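Local coordinates for WZI (PDB 2YNK), which takes part in group 1 capsule assembly in Escherichia coli as an outer-membrane beta-barrel lectin, probably by binding capsular carbohydrate, at residues A[305-310]-A[329-335]; A[389-395]-A[406-412]. One frame throughout, in Å; residues are numbered along the deposited sequence.

Contact 1: A[305-310]-A[329-335]; sequences ANMFLG and AHDTRTN
Met307, present as selenomethionine, lies against the chain where the segment 329-335 leaves its strand. Met307 CB rests on Asp331 O at 3.5 Å. Met307 CG is 3.5 Å from Arg333 O and also meets CA of Thr332. The chain then bends at chi3 (-75°). SE ends up near CB and O of Thr332, and the two side chains cross at a slant. Beyond that, the side chain packs on the loop residues Ser342 and Tyr343.

Farther along, the strands 306-310 and 329-331 run antiparallel. Phe308 with Asp331 and Gly310 with Ala329 are hydrogen-bonded pairs. Phe308 N to Asp331 O is 2.8 Å. Between them, Leu309 faces His330 in a non-hydrogen-bonded pair. Leu309 runs alongside His330, and its CD1 sits over one face of the imidazole as a CH-pi contact, displaced toward the rim. His330 is held in turn from outside the pair: ND1 is hydrogen-bonded with Asp361 and NE2 with Glu328.

Past the strand end, Asn335 takes over the pairing. Asn335 N gives a 3.1 Å bond to Asn306 O. Asn335 OD1 accepts from Asn306 N at 3.3 Å, with that donor 49° out of the amide plane. The bend before Asn335 is braced within its own segment. Asp331 OD1 accepts from Arg333 N, an Asx turn. NE and NH2 of Arg333 both reach Asp331 OD2 in a side-on salt bridge, with NH2 at 2.8 Å. Thr334 CG2 closes the end against Ala305 CA at 3.7 Å.

The contact forms the open end of the beta hairpin of strands 306-317 and 322-331. Strand 287-295 pairs with its first strand, and strand 368-377 with its second.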
loop_
_atom_site.group_PDB
_atom_site.type_symbol
_atom_site.label_atom_id
_atom_site.label_comp_id
_atom_site.label_asym_id
_atom_site.label_seq_id
_atom_site.Cartn_x
_atom_site.Cartn_y
_atom_site.Cartn_z
ATOM N N ALA A 305 -19.862 -8.015 -9.863
ATOM C CA ALA A 305 -18.677 -8.757 -10.316
ATOM C C ALA A 305 -17.539 -8.558 -9.309
ATOM O O ALA A 305 -16.437 -8.116 -9.658
ATOM C CB ALA A 305 -18.270 -8.307 -11.705
ATOM N N ASN A 306 -17.836 -8.918 -8.060
ATOM C CA ASN A 306 -17.076 -8.464 -6.898
ATOM C C ASN A 306 -15.916 -9.347 -6.465
ATOM O O ASN A 306 -16.044 -10.561 -6.365
ATOM C CB ASN A 306 -18.017 -8.281 -5.703
ATOM C CG ASN A 306 -18.909 -7.074 -5.853
ATOM O OD1 ASN A 306 -18.433 -5.941 -5.869
ATOM N ND2 ASN A 306 -20.207 -7.306 -5.958
HETATM N N MSE A 307 -14.789 -8.698 -6.192
HETATM C CA MSE A 307 -13.640 -9.329 -5.545
HETATM C C MSE A 307 -13.726 -9.031 -4.079
HETATM O O MSE A 307 -14.203 -7.970 -3.688
HETATM C CB MSE A 307 -12.350 -8.766 -6.127
HETATM C CG MSE A 307 -12.284 -9.112 -7.611
HETATM SE SE MSE A 307 -10.743 -8.219 -8.423
HETATM C CE MSE A 307 -11.469 -6.387 -8.484
ATOM N N PHE A 308 -13.257 -9.966 -3.262
ATOM C CA PHE A 308 -13.402 -9.869 -1.821
ATOM C C PHE A 308 -12.079 -9.939 -1.076
ATOM O O PHE A 308 -11.098 -10.542 -1.541
ATOM C CB PHE A 308 -14.313 -10.977 -1.323
ATOM C CG PHE A 308 -15.728 -10.830 -1.773
ATOM C CD1 PHE A 308 -16.142 -11.368 -2.988
ATOM C CD2 PHE A 308 -16.649 -10.145 -0.991
ATOM C CE1 PHE A 308 -17.453 -11.236 -3.409
ATOM C CE2 PHE A 308 -17.962 -10.010 -1.407
ATOM C CZ PHE A 308 -18.364 -10.556 -2.619
ATOM N N LEU A 309 -12.079 -9.311 0.096
ATOM C CA LEU A 309 -10.932 -9.301 0.983
ATOM C C LEU A 309 -11.408 -9.085 2.414
ATOM O O LEU A 309 -12.265 -8.241 2.664
ATOM C CB LEU A 309 -9.976 -8.198 0.566
ATOM C CG LEU A 309 -8.807 -7.861 1.495
ATOM C CD1 LEU A 309 -7.683 -7.261 0.656
ATOM C CD2 LEU A 309 -9.223 -6.932 2.644
ATOM N N GLY A 310 -10.853 -9.862 3.336
ATOM C CA GLY A 310 -11.175 -9.753 4.745
ATOM C C GLY A 310 -9.981 -10.145 5.584
ATOM O O GLY A 310 -9.106 -10.883 5.128
ATOM N N ALA A 329 -7.569 -12.940 4.258
ATOM C CA ALA A 329 -8.022 -13.771 3.129
ATOM C C ALA A 329 -8.440 -12.907 1.940
ATOM O O ALA A 329 -9.136 -11.913 2.127
ATOM C CB ALA A 329 -9.170 -14.673 3.553
ATOM N N HIS A 330 -7.999 -13.270 0.733
ATOM C CA HIS A 330 -8.373 -12.557 -0.493
ATOM C C HIS A 330 -9.046 -13.478 -1.466
ATOM O O HIS A 330 -8.741 -14.664 -1.517
ATOM C CB HIS A 330 -7.140 -12.009 -1.197
ATOM C CG HIS A 330 -6.409 -10.926 -0.444
ATOM N ND1 HIS A 330 -5.514 -10.133 -1.041
ATOM C CD2 HIS A 330 -6.471 -10.513 0.889
ATOM C CE1 HIS A 330 -5.014 -9.268 -0.145
ATOM N NE2 HIS A 330 -5.601 -9.503 1.034
ATOM N N ASP A 331 -9.951 -12.935 -2.274
ATOM C CA ASP A 331 -10.494 -13.664 -3.422
ATOM C C ASP A 331 -10.695 -12.706 -4.591
ATOM O O ASP A 331 -11.595 -11.867 -4.574
ATOM C CB ASP A 331 -11.813 -14.361 -3.059
ATOM C CG ASP A 331 -12.302 -15.304 -4.160
ATOM O OD1 ASP A 331 -12.474 -14.831 -5.302
ATOM O OD2 ASP A 331 -12.525 -16.510 -3.885
ATOM N N THR A 332 -9.850 -12.838 -5.611
ATOM C CA THR A 332 -9.912 -11.958 -6.777
ATOM C C THR A 332 -10.544 -12.637 -8.000
ATOM O O THR A 332 -10.347 -12.204 -9.140
ATOM C CB THR A 332 -8.527 -11.376 -7.111
ATOM O OG1 THR A 332 -7.623 -12.441 -7.424
ATOM C CG2 THR A 332 -8.002 -10.573 -5.922
ATOM N N ARG A 333 -11.316 -13.689 -7.764
ATOM C CA ARG A 333 -12.243 -14.176 -8.776
ATOM C C ARG A 333 -13.464 -13.259 -8.804
ATOM O O ARG A 333 -13.584 -12.347 -7.982
ATOM C CB ARG A 333 -12.678 -15.611 -8.467
ATOM C CG ARG A 333 -11.540 -16.620 -8.471
ATOM C CD ARG A 333 -12.020 -18.001 -8.068
ATOM N NE ARG A 333 -12.317 -18.067 -6.642
ATOM C CZ ARG A 333 -12.847 -19.125 -6.036
ATOM N NH1 ARG A 333 -13.146 -20.225 -6.722
ATOM N NH2 ARG A 333 -13.081 -19.079 -4.731
ATOM N N THR A 334 -14.368 -13.497 -9.749
ATOM C CA THR A 334 -15.641 -12.786 -9.778
ATOM C C THR A 334 -16.694 -13.587 -9.015
ATOM O O THR A 334 -17.052 -14.710 -9.405
ATOM C CB THR A 334 -16.092 -12.494 -11.211
ATOM O OG1 THR A 334 -15.347 -11.375 -11.707
ATOM C CG2 THR A 334 -17.579 -12.162 -11.249
ATOM N N ASN A 335 -17.168 -12.997 -7.918
ATOM C CA ASN A 335 -18.078 -13.658 -6.996
ATOM C C ASN A 335 -17.583 -15.038 -6.572
ATOM O O ASN A 335 -18.356 -15.984 -6.500
ATOM C CB ASN A 335 -19.475 -13.763 -7.608
ATOM C CG ASN A 335 -20.038 -12.416 -8.011
ATOM O OD1 ASN A 335 -19.808 -11.405 -7.341
ATOM N ND2 ASN A 335 -20.794 -12.398 -9.102
#

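Contact 2: A[389-395]-A[406-412]; sequences VYAKVNP and HADTLKG
Tyr390 and Lys411 face each other in a non-hydrogen-bonded pair, and their side chains run alongside each other. Lys411 CE meets the edge of the tyrosine ring, near its plane, 3.8 Å from Tyr390 CE2. Tyr390 CE2 is also 3.8 Å from Thr409 CG2, whose side chain slants across. With chi1 at 168° the Tyr390 ring swings away from its own backbone N and over to strand 408-412. On this face Lys392 also crosses Thr409: Lys392 CG is 3.8 Å from Thr409 OG1.

The other face is mostly apolar. Ala391 CB and Leu410 CB are 4.2 Å apart. Val393 CG2 reaches Leu410 CD1 diagonally at 4.3 Å. Val389 CG1 lies against Gly412 O. Asp408 points to this face too, but the Asp408 carboxylate turns from the partner strand to accept from N of Asn437 and Asn438.

Backbone bonds join Val389 with Gly412, Ala391 with Leu410 and Val393 with Asp408, two to each pair. Leu410 N to Ala391 O measures 2.7 Å. Beyond Val393 the pairing ends, and Ala407 CB rests near Asn394 O. A bound hexane touches Gly412 and comes within about 4 Å of the Lys411 side chain (nearest atoms).

Strands 383-393 and 408-422 are neighbours in sequence and in the sheet, the up-and-down antiparallel order of an outer-membrane beta-barrel such as Wzi.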
loop_
_atom_site.group_PDB
_atom_site.type_symbol
_atom_site.label_atom_id
_atom_site.label_comp_id
_atom_site.label_asym_id
_atom_site.label_seq_id
_atom_site.Cartn_x
_atom_site.Cartn_y
_atom_site.Cartn_z
ATOM N N VAL A 389 1.754 -18.430 3.948
ATOM C CA VAL A 389 0.814 -18.072 2.901
ATOM C C VAL A 389 0.454 -19.267 2.013
ATOM O O VAL A 389 1.304 -20.079 1.674
ATOM C CB VAL A 389 1.368 -16.902 2.057
ATOM C CG1 VAL A 389 2.866 -17.037 1.875
ATOM C CG2 VAL A 389 0.678 -16.820 0.708
ATOM N N TYR A 390 -0.829 -19.365 1.683
ATOM C CA TYR A 390 -1.355 -20.315 0.713
ATOM C C TYR A 390 -2.030 -19.493 -0.371
ATOM O O TYR A 390 -2.824 -18.606 -0.055
ATOM C CB TYR A 390 -2.378 -21.255 1.362
ATOM C CG TYR A 390 -3.180 -22.087 0.374
ATOM C CD1 TYR A 390 -4.266 -21.537 -0.319
ATOM C CD2 TYR A 390 -2.853 -23.414 0.124
ATOM C CE1 TYR A 390 -4.993 -22.285 -1.228
ATOM C CE2 TYR A 390 -3.577 -24.171 -0.783
ATOM C CZ TYR A 390 -4.646 -23.602 -1.453
ATOM O OH TYR A 390 -5.372 -24.350 -2.354
ATOM N N ALA A 391 -1.737 -19.800 -1.642
ATOM C CA ALA A 391 -2.229 -18.992 -2.762
ATOM C C ALA A 391 -2.400 -19.774 -4.072
ATOM O O ALA A 391 -1.431 -20.285 -4.629
ATOM C CB ALA A 391 -1.299 -17.805 -2.976
ATOM N N LYS A 392 -3.637 -19.866 -4.553
ATOM C CA LYS A 392 -3.910 -20.338 -5.909
ATOM C C LYS A 392 -3.942 -19.113 -6.801
ATOM O O LYS A 392 -4.718 -18.197 -6.546
ATOM C CB LYS A 392 -5.262 -21.044 -5.998
ATOM C CG LYS A 392 -5.343 -22.352 -5.235
ATOM C CD LYS A 392 -6.642 -23.100 -5.536
ATOM C CE LYS A 392 -6.563 -23.959 -6.801
ATOM N NZ LYS A 392 -6.521 -23.184 -8.073
ATOM N N VAL A 393 -3.119 -19.097 -7.846
ATOM C CA VAL A 393 -2.956 -17.913 -8.678
ATOM C C VAL A 393 -3.121 -18.217 -10.178
ATOM O O VAL A 393 -2.774 -19.309 -10.647
ATOM C CB VAL A 393 -1.584 -17.261 -8.425
ATOM C CG1 VAL A 393 -1.480 -16.805 -6.980
ATOM C CG2 VAL A 393 -0.446 -18.215 -8.748
ATOM N N ASN A 394 -3.659 -17.236 -10.907
ATOM C CA ASN A 394 -3.806 -17.275 -12.371
ATOM C C ASN A 394 -4.262 -18.629 -12.966
ATOM O O ASN A 394 -3.619 -19.181 -13.864
ATOM C CB ASN A 394 -2.516 -16.773 -13.041
ATOM C CG ASN A 394 -2.732 -16.350 -14.491
ATOM O OD1 ASN A 394 -3.833 -16.486 -15.034
ATOM N ND2 ASN A 394 -1.678 -15.846 -15.130
ATOM N N PRO A 395 -5.404 -19.146 -12.493
ATOM C CA PRO A 395 -5.885 -20.453 -12.946
ATOM C C PRO A 395 -6.108 -20.556 -14.465
ATOM O O PRO A 395 -6.062 -21.657 -15.007
ATOM C CB PRO A 395 -7.210 -20.614 -12.191
ATOM C CG PRO A 395 -7.658 -19.227 -11.918
ATOM C CD PRO A 395 -6.400 -18.456 -11.658
ATOM N N HIS A 406 1.586 -18.221 -14.602
ATOM C CA HIS A 406 1.067 -19.579 -14.695
ATOM C C HIS A 406 0.112 -19.935 -13.601
ATOM O O HIS A 406 0.180 -19.396 -12.487
ATOM C CB HIS A 406 2.228 -20.562 -14.675
ATOM C CG HIS A 406 3.365 -20.166 -15.587
ATOM N ND1 HIS A 406 3.166 -19.781 -16.864
ATOM C CD2 HIS A 406 4.741 -20.090 -15.362
ATOM C CE1 HIS A 406 4.351 -19.481 -17.430
ATOM N NE2 HIS A 406 5.315 -19.668 -16.506
ATOM N N ALA A 407 -0.791 -20.863 -13.912
ATOM C CA ALA A 407 -1.654 -21.455 -12.902
ATOM C C ALA A 407 -0.787 -22.251 -11.934
ATOM O O ALA A 407 -0.087 -23.187 -12.333
ATOM C CB ALA A 407 -2.713 -22.337 -13.532
ATOM N N ASP A 408 -0.817 -21.846 -10.665
ATOM C CA ASP A 408 0.020 -22.460 -9.647
ATOM C C ASP A 408 -0.674 -22.432 -8.286
ATOM O O ASP A 408 -1.547 -21.609 -8.053
ATOM C CB ASP A 408 1.350 -21.714 -9.591
ATOM C CG ASP A 408 2.507 -22.597 -9.180
ATOM O OD1 ASP A 408 2.267 -23.676 -8.588
ATOM O OD2 ASP A 408 3.673 -22.211 -9.452
ATOM N N THR A 409 -0.306 -23.359 -7.408
ATOM C CA THR A 409 -0.690 -23.307 -5.993
ATOM C C THR A 409 0.576 -23.087 -5.179
ATOM O O THR A 409 1.513 -23.875 -5.254
ATOM C CB THR A 409 -1.372 -24.597 -5.510
ATOM O OG1 THR A 409 -2.613 -24.769 -6.202
ATOM C CG2 THR A 409 -1.643 -24.532 -4.006
ATOM N N LEU A 410 0.599 -22.010 -4.410
ATOM C CA LEU A 410 1.785 -21.629 -3.655
ATOM C C LEU A 410 1.559 -21.903 -2.180
ATOM O O LEU A 410 0.527 -21.537 -1.645
ATOM C CB LEU A 410 2.076 -20.148 -3.877
ATOM C CG LEU A 410 2.067 -19.743 -5.352
ATOM C CD1 LEU A 410 2.348 -18.255 -5.478
ATOM C CD2 LEU A 410 3.060 -20.573 -6.171
ATOM N N LYS A 411 2.509 -22.594 -1.554
ATOM C CA LYS A 411 2.541 -22.784 -0.107
ATOM C C LYS A 411 3.924 -22.356 0.336
ATOM O O LYS A 411 4.911 -23.048 0.052
ATOM C CB LYS A 411 2.302 -24.242 0.273
ATOM C CG LYS A 411 0.861 -24.692 0.131
ATOM C CD LYS A 411 0.748 -26.182 -0.150
ATOM C CE LYS A 411 -0.693 -26.564 -0.479
ATOM N NZ LYS A 411 -0.833 -27.966 -0.969
ATOM N N GLY A 412 3.989 -21.211 1.019
ATOM C CA GLY A 412 5.266 -20.602 1.371
ATOM C C GLY A 412 5.368 -20.071 2.788
ATOM O O GLY A 412 4.366 -19.728 3.419
#

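In the fold
Both contacts belong to one antiparallel sheet, closed into an 18-stranded barrel. Contact 1 comes first along the chain, and contact 2 opens only after it has closed. Their centres are 15 Å apart. Their nearest atoms are about 6 Å apart and do not touch. Strand 368-377 lies between them: its start pairs with strand 322-331 of contact 1 and with strand 383-393 of contact 2. Each contact joins the start of one strand to the end of another, at the same rim of the barrel. This rim is opposite the chain termini and so is probably the extracellular one; the contacts lie where the wall gives way to loops.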